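Local structure of hypothetical protein Atu2327 (Agrobacterium tumefaciens, 2O8I) at residues F143-A146 with T147-E151. The protein is of unknown function but belongs to the OHCU decarboxylase family, whose members act in urate breakdown, and probably catalyses a similar decarboxylation. Residues are numbered along the deposited sequence; the frame is centred on the assembly and turned at random.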
loop_
_atom_site.group_PDB
_atom_site.type_symbol
_atom_site.label_atom_id
_atom_site.label_comp_id
_atom_site.label_asym_id
_atom_site.label_seq_id
_atom_site.Cartn_x
_atom_site.Cartn_y
_atom_site.Cartn_z
ATOM N N PHE A 143 -8.090 11.316 17.043
ATOM C CA PHE A 143 -8.282 11.959 15.776
ATOM C C PHE A 143 -7.180 12.990 15.594
ATOM O O PHE A 143 -6.604 13.079 14.514
ATOM C CB PHE A 143 -9.658 12.587 15.700
ATOM C CG PHE A 143 -10.055 12.986 14.331
ATOM C CD1 PHE A 143 -10.693 12.084 13.499
ATOM C CD2 PHE A 143 -9.819 14.281 13.882
ATOM C CE1 PHE A 143 -11.088 12.442 12.216
ATOM C CE2 PHE A 143 -10.191 14.656 12.604
ATOM C CZ PHE A 143 -10.837 13.733 11.759
ATOM N N ALA A 144 -6.846 13.723 16.652
ATOM C CA ALA A 144 -5.687 14.612 16.597
ATOM C C ALA A 144 -4.391 13.825 16.274
ATOM O O ALA A 144 -3.681 14.173 15.344
ATOM C CB ALA A 144 -5.540 15.431 17.905
ATOM N N THR A 145 -4.110 12.761 17.026
ATOM C CA THR A 145 -2.912 11.953 16.811
ATOM C C THR A 145 -2.855 11.339 15.407
ATOM O O THR A 145 -1.835 11.485 14.733
ATOM C CB THR A 145 -2.798 10.852 17.873
ATOM O OG1 THR A 145 -2.620 11.475 19.120
ATOM C CG2 THR A 145 -1.592 9.949 17.664
ATOM N N ALA A 146 -3.939 10.674 14.979
ATOM C CA ALA A 146 -3.989 9.977 13.689
ATOM C C ALA A 146 -3.768 10.929 12.553
ATOM O O ALA A 146 -2.990 10.629 11.674
ATOM C CB ALA A 146 -5.286 9.248 13.498
ATOM N N THR A 147 -4.429 12.086 12.576
ATOM C CA THR A 147 -4.244 13.093 11.527
ATOM C C THR A 147 -2.808 13.622 11.509
ATOM O O THR A 147 -2.265 13.912 10.439
ATOM C CB THR A 147 -5.237 14.306 11.649
ATOM O OG1 THR A 147 -5.097 14.919 12.931
ATOM C CG2 THR A 147 -6.679 13.887 11.422
ATOM N N GLY A 148 -2.210 13.750 12.693
ATOM C CA GLY A 148 -0.816 14.174 12.834
ATOM C C GLY A 148 0.096 13.150 12.188
ATOM O O GLY A 148 1.040 13.506 11.501
ATOM N N GLN A 149 -0.206 11.870 12.396
ATOM C CA GLN A 149 0.598 10.789 11.879
ATOM C C GLN A 149 0.503 10.668 10.347
ATOM O O GLN A 149 1.494 10.396 9.684
ATOM C CB GLN A 149 0.220 9.459 12.560
ATOM C CG GLN A 149 0.689 9.380 14.027
ATOM C CD GLN A 149 2.206 9.426 14.200
ATOM O OE1 GLN A 149 2.952 8.552 13.724
ATOM N NE2 GLN A 149 2.666 10.434 14.877
ATOM N N VAL A 150 -0.694 10.853 9.808
ATOM C CA VAL A 150 -0.932 10.837 8.380
ATOM C C VAL A 150 -0.062 11.919 7.692
ATOM O O VAL A 150 0.468 11.724 6.592
ATOM C CB VAL A 150 -2.437 11.029 8.080
ATOM C CG1 VAL A 150 -2.635 11.671 6.751
ATOM C CG2 VAL A 150 -3.132 9.708 8.092
ATOM N N GLU A 151 0.154 13.013 8.386
ATOM C CA GLU A 151 0.916 14.086 7.827
ATOM C C GLU A 151 2.449 14.009 7.740
ATOM O O GLU A 151 3.006 14.195 6.654
ATOM C CB GLU A 151 0.609 15.413 8.563
ATOM C CG GLU A 151 -0.756 16.023 8.298
ATOM C CD GLU A 151 -0.944 17.436 8.928
ATOM O OE1 GLU A 151 -0.018 17.971 9.616
ATOM O OE2 GLU A 151 -2.046 18.018 8.738
#
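Thr147 OG1 lies 2.9 Å from Phe143 O and 2.9 Å from Ala144 O, at the apex of a nearly equilateral triangle with the two oxygens. Its single proton can serve only one of them. A chi1 of 57° sets the hydroxyl between the threonine's own backbone N and carbonyl carbon, facing the carbonyls one turn earlier. Both carbonyls also take the regular i to i+4 bonds of an alpha-helix. Thr147 N reaches Phe143 O at 3.1 Å, and Gly148 N does the same for Ala144 O. The turn continues with Gln149 N to Thr145 O and Val150 N to Ala146 O. Thr147 CG2 sits over one face of the Phe143 ring, 4.1 Å from its centroid, off-centre and nearest CE2, a CH-pi contact. A chi1 of -166° swings this ring towards Thr147, although CB points away. Gln149 CG packs 3.4 Å from Thr145 O; a bend at chi2 turns the amide, whose OE1 accepts a hydrogen bond from Ala118 N. Within helix 139-161, Phe143 packs on helix 53-62 at Leu57 and Leu60. Thr147 and Val150 meet Phe48 of helix 37-50, where Glu151 forms a salt bridge with Arg49. Thr145 and Gln149 touch Arg134 of helix 124-135.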